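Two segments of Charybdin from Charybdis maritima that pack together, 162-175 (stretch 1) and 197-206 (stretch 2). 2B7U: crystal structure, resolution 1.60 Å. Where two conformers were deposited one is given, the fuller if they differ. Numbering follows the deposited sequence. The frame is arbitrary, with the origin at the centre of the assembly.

Stretch 1, residues 162-175: SQMFCEATRFVDIA
Stretch 2, residues 197-206: DLEKNWVRFS

Two helical segments of one chain pack through a largely buried, mixed contact, in which Phe 171 lies against Leu 198 and Trp 202, Arg 170 covers the indole, and a polar cluster gathers around Glu 199. The contact buries 531 Å², both sides summed.

Stretch 1 is helical over 162-170, with a pi-type turn at 162-167 (Glu 167 N to Ser 162 O, 2.9 Å). Phe 171 breaks the helix (phi/psi -130/127) and occupies the N-cap position of the next, Ala 175 N reaching Phe 171 O at 3.1 Å. Stretch 2 enters as helix, passes through a type I turn from Glu 199 to Trp 202, and resumes as helix from Trp 202. In register, the CA atoms of Glu 167 and Glu 199 lie 6.7 Å apart, those of Arg 170 and Trp 202 7.4 Å, and those of Phe 171 and Leu 198 7.5 Å.

Phe 171 (chi1 m, chi2 -77°) points its CA-to-CB bond toward stretch 2. Leu 198 CB (chi1 m, chi2 t) sits over its face, 3.7 Å from the ring centroid, while Phe 171 CZ approaches Trp 202 CB at 3.6 Å. The Trp 202 edge (chi1 t, chi2 65°) meets the Phe 171 face in an offset edge-to-face pair, with the centroids of the Phe 171 ring and the Trp 202 five-membered ring 5.3 Å apart and the planes at 74°. Ile 174 (m, t) extends the apolar patch, its CG1 4.2 Å from Leu 198 CD1.

Arg 170 (m, t, t) is extended: its CG lies 3.7 Å from the centroid of the Trp 202 five-membered ring, and its CZ makes an off-centre cation-pi contact, 4.6 Å from the six-membered centroid. Its NH1 forms a salt bridge with Glu 167 OE2 (3.0 Å), pairing its charge beside the indole.

Glu 199 (m, t, chi3 1°) accepts a hydrogen bond at OE1 from Gln 163 NE2 (chi1 m, chi2 m, chi3 -28°), 2.9 Å. Both CA-to-CB bonds point sideways, but the side chains are long enough for their ends to come nearer, pairing an amide donor with a carboxylate. One water donates to both Glu 167 OE1 (m, m, chi3 -8°; 2.6 Å) and Glu 199 O (2.8 Å).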

# COMPACT_ATOMS: atom_id res chain seq x y z
N SER A 162 -0.39 -4.61 -4.64
CA SER A 162 -0.95 -3.65 -3.68
C SER A 162 -1.17 -4.30 -2.32
O SER A 162 -0.85 -3.68 -1.29
CB SER A 162 -2.24 -3.07 -4.22
OG SER A 162 -2.70 -2.02 -3.37
N GLN A 163 -1.74 -5.50 -2.28
CA GLN A 163 -2.01 -6.16 -1.02
C GLN A 163 -0.72 -6.53 -0.32
O GLN A 163 -0.51 -6.23 0.86
CB GLN A 163 -2.88 -7.39 -1.22
CG GLN A 163 -4.30 -7.09 -1.62
CD GLN A 163 -5.10 -6.52 -0.48
OE1 GLN A 163 -4.82 -6.81 0.69
NE2 GLN A 163 -6.09 -5.68 -0.79
N MET A 164 0.19 -7.17 -1.03
CA MET A 164 1.37 -7.70 -0.37
C MET A 164 2.45 -6.70 -0.06
O MET A 164 3.34 -6.99 0.76
CB MET A 164 1.94 -8.88 -1.19
CG MET A 164 0.95 -9.98 -1.33
SD MET A 164 1.57 -11.47 -2.17
CE MET A 164 2.59 -12.19 -0.88
N PHE A 165 2.41 -5.52 -0.67
CA PHE A 165 3.38 -4.47 -0.34
C PHE A 165 2.72 -3.27 0.30
O PHE A 165 3.10 -2.89 1.41
CB PHE A 165 4.25 -4.17 -1.55
CG PHE A 165 5.10 -5.34 -1.92
CD1 PHE A 165 6.26 -5.59 -1.22
CD2 PHE A 165 4.68 -6.25 -2.86
CE1 PHE A 165 7.03 -6.70 -1.47
CE2 PHE A 165 5.44 -7.39 -3.12
CZ PHE A 165 6.63 -7.61 -2.43
N CYS A 166 1.68 -2.74 -0.31
CA CYS A 166 1.06 -1.52 0.28
C CYS A 166 0.26 -1.82 1.56
O CYS A 166 0.49 -1.20 2.61
CB CYS A 166 0.23 -0.78 -0.72
SG CYS A 166 1.22 -0.37 -2.22
N GLU A 167 -0.67 -2.77 1.50
CA GLU A 167 -1.46 -3.04 2.67
C GLU A 167 -0.61 -3.67 3.79
O GLU A 167 -0.79 -3.39 4.97
CB GLU A 167 -2.65 -3.93 2.34
CG GLU A 167 -3.52 -3.43 1.22
CD GLU A 167 -4.22 -2.13 1.49
OE1 GLU A 167 -4.16 -1.62 2.64
OE2 GLU A 167 -4.82 -1.57 0.55
N ALA A 168 0.32 -4.56 3.43
CA ALA A 168 1.25 -5.12 4.42
C ALA A 168 2.10 -4.05 5.10
O ALA A 168 2.34 -4.11 6.31
CB ALA A 168 2.14 -6.17 3.76
N THR A 169 2.53 -3.04 4.34
CA THR A 169 3.30 -1.92 4.89
C THR A 169 2.43 -1.13 5.87
O THR A 169 2.87 -0.79 6.97
CB THR A 169 3.83 -1.05 3.76
OG1 THR A 169 4.81 -1.81 3.01
CG2 THR A 169 4.49 0.21 4.25
N ARG A 170 1.18 -0.93 5.52
CA ARG A 170 0.25 -0.17 6.38
C ARG A 170 -0.12 -0.87 7.68
O ARG A 170 -0.36 -0.19 8.68
CB ARG A 170 -1.02 0.16 5.62
CG ARG A 170 -0.90 1.10 4.44
CD ARG A 170 -2.22 1.14 3.69
NE ARG A 170 -2.21 2.16 2.64
CZ ARG A 170 -2.62 1.98 1.39
NH1 ARG A 170 -3.13 0.81 1.00
NH2 ARG A 170 -2.57 2.98 0.53
N PHE A 171 -0.25 -2.20 7.68
CA PHE A 171 -0.79 -2.92 8.85
C PHE A 171 0.05 -4.09 9.30
O PHE A 171 0.37 -4.98 8.51
CB PHE A 171 -2.20 -3.43 8.55
CG PHE A 171 -3.23 -2.32 8.44
CD1 PHE A 171 -3.71 -1.72 9.59
CD2 PHE A 171 -3.67 -1.88 7.22
CE1 PHE A 171 -4.64 -0.71 9.48
CE2 PHE A 171 -4.59 -0.85 7.11
CZ PHE A 171 -5.09 -0.28 8.25
N VAL A 172 0.39 -4.09 10.58
CA VAL A 172 1.15 -5.17 11.19
C VAL A 172 0.55 -6.54 10.96
O VAL A 172 1.27 -7.48 10.59
CB VAL A 172 1.30 -4.88 12.73
CG1 VAL A 172 1.97 -6.05 13.45
CG2 VAL A 172 2.08 -3.56 12.92
N ASP A 173 -0.75 -6.67 11.17
CA ASP A 173 -1.41 -7.99 11.14
C ASP A 173 -1.46 -8.54 9.71
O ASP A 173 -1.45 -9.76 9.51
CB ASP A 173 -2.83 -7.90 11.71
CG ASP A 173 -2.84 -7.64 13.19
OD1 ASP A 173 -2.26 -8.45 13.93
OD2 ASP A 173 -3.41 -6.60 13.60
N ILE A 174 -1.52 -7.64 8.74
CA ILE A 174 -1.53 -8.01 7.31
C ILE A 174 -0.15 -8.51 6.90
O ILE A 174 -0.02 -9.59 6.29
CB ILE A 174 -2.07 -6.88 6.41
CG1 ILE A 174 -3.52 -6.57 6.80
CG2 ILE A 174 -2.03 -7.28 4.95
CD1 ILE A 174 -4.18 -5.48 6.01
N ALA A 175 0.91 -7.75 7.24
CA ALA A 175 2.28 -8.21 7.00
C ALA A 175 2.53 -9.57 7.63
O ALA A 175 3.09 -10.46 6.98
CB ALA A 175 3.29 -7.24 7.52
N ASP A 197 -12.09 -4.21 8.32
CA ASP A 197 -11.81 -3.49 9.56
C ASP A 197 -10.51 -2.70 9.43
O ASP A 197 -10.40 -1.61 9.99
CB ASP A 197 -11.70 -4.42 10.77
CG ASP A 197 -12.91 -5.32 10.94
OD1 ASP A 197 -13.74 -5.45 10.01
OD2 ASP A 197 -12.98 -5.96 12.01
N LEU A 198 -9.52 -3.25 8.73
CA LEU A 198 -8.23 -2.58 8.60
C LEU A 198 -8.11 -1.78 7.33
O LEU A 198 -8.07 -0.55 7.37
CB LEU A 198 -7.08 -3.58 8.70
CG LEU A 198 -7.00 -4.36 10.02
CD1 LEU A 198 -5.77 -5.25 10.03
CD2 LEU A 198 -6.95 -3.41 11.21
N GLU A 199 -8.03 -2.46 6.18
CA GLU A 199 -7.68 -1.78 4.93
C GLU A 199 -8.59 -0.61 4.62
O GLU A 199 -8.10 0.45 4.24
CB GLU A 199 -7.63 -2.74 3.75
CG GLU A 199 -6.57 -3.81 3.92
CD GLU A 199 -6.42 -4.73 2.74
OE1 GLU A 199 -7.14 -4.56 1.72
OE2 GLU A 199 -5.55 -5.64 2.84
N LYS A 200 -9.88 -0.79 4.80
CA LYS A 200 -10.83 0.28 4.47
C LYS A 200 -10.75 1.47 5.40
O LYS A 200 -11.30 2.53 5.06
CB LYS A 200 -12.25 -0.28 4.37
CG LYS A 200 -12.59 -1.13 3.12
CD LYS A 200 -11.43 -1.62 2.27
CE LYS A 200 -10.96 -0.58 1.26
NZ LYS A 200 -9.46 -0.59 1.05
N ASN A 201 -10.08 1.30 6.54
CA ASN A 201 -10.08 2.32 7.62
C ASN A 201 -8.70 2.96 7.84
O ASN A 201 -8.52 3.70 8.80
CB ASN A 201 -10.54 1.68 8.92
CG ASN A 201 -12.02 1.37 8.92
OD1 ASN A 201 -12.46 0.30 9.37
ND2 ASN A 201 -12.81 2.30 8.40
N TRP A 202 -7.71 2.62 7.02
CA TRP A 202 -6.35 3.17 7.24
C TRP A 202 -6.34 4.69 7.29
O TRP A 202 -5.68 5.27 8.13
CB TRP A 202 -5.36 2.70 6.17
CG TRP A 202 -3.93 3.14 6.39
CD1 TRP A 202 -3.12 2.79 7.42
CD2 TRP A 202 -3.19 4.03 5.57
NE1 TRP A 202 -1.88 3.39 7.27
CE2 TRP A 202 -1.90 4.14 6.13
CE3 TRP A 202 -3.47 4.71 4.37
CZ2 TRP A 202 -0.88 4.90 5.53
CZ3 TRP A 202 -2.46 5.47 3.78
CH2 TRP A 202 -1.18 5.54 4.36
N VAL A 203 -7.05 5.31 6.37
CA VAL A 203 -7.05 6.77 6.28
C VAL A 203 -7.71 7.33 7.54
O VAL A 203 -7.19 8.25 8.19
CB VAL A 203 -7.78 7.24 4.99
CG1 VAL A 203 -7.99 8.70 5.02
CG2 VAL A 203 -6.99 6.81 3.78
N ARG A 204 -8.88 6.79 7.89
CA ARG A 204 -9.62 7.24 9.08
C ARG A 204 -8.83 6.98 10.38
O ARG A 204 -8.73 7.85 11.26
CB ARG A 204 -10.95 6.52 9.17
CG ARG A 204 -12.05 7.02 8.30
CD ARG A 204 -13.40 6.76 9.03
NE ARG A 204 -13.47 5.37 9.47
CZ ARG A 204 -13.79 4.93 10.70
NH1 ARG A 204 -14.15 5.74 11.69
NH2 ARG A 204 -13.78 3.63 10.93
N PHE A 205 -8.27 5.79 10.53
CA PHE A 205 -7.47 5.46 11.72
C PHE A 205 -6.23 6.35 11.83
O PHE A 205 -5.88 6.80 12.93
CB PHE A 205 -7.01 4.00 11.67
CG PHE A 205 -8.11 2.96 11.88
CD1 PHE A 205 -7.83 1.61 11.63
CD2 PHE A 205 -9.35 3.30 12.34
CE1 PHE A 205 -8.79 0.64 11.86
CE2 PHE A 205 -10.33 2.30 12.57
CZ PHE A 205 -10.02 0.99 12.33
N SER A 206 -5.56 6.60 10.71
CA SER A 206 -4.38 7.48 10.74
C SER A 206 -4.78 8.85 11.27
O SER A 206 -4.06 9.41 12.09
CB SER A 206 -3.77 7.62 9.35
OG SER A 206 -3.18 6.39 8.95
O HOH W 1 -5.40 0.56 3.46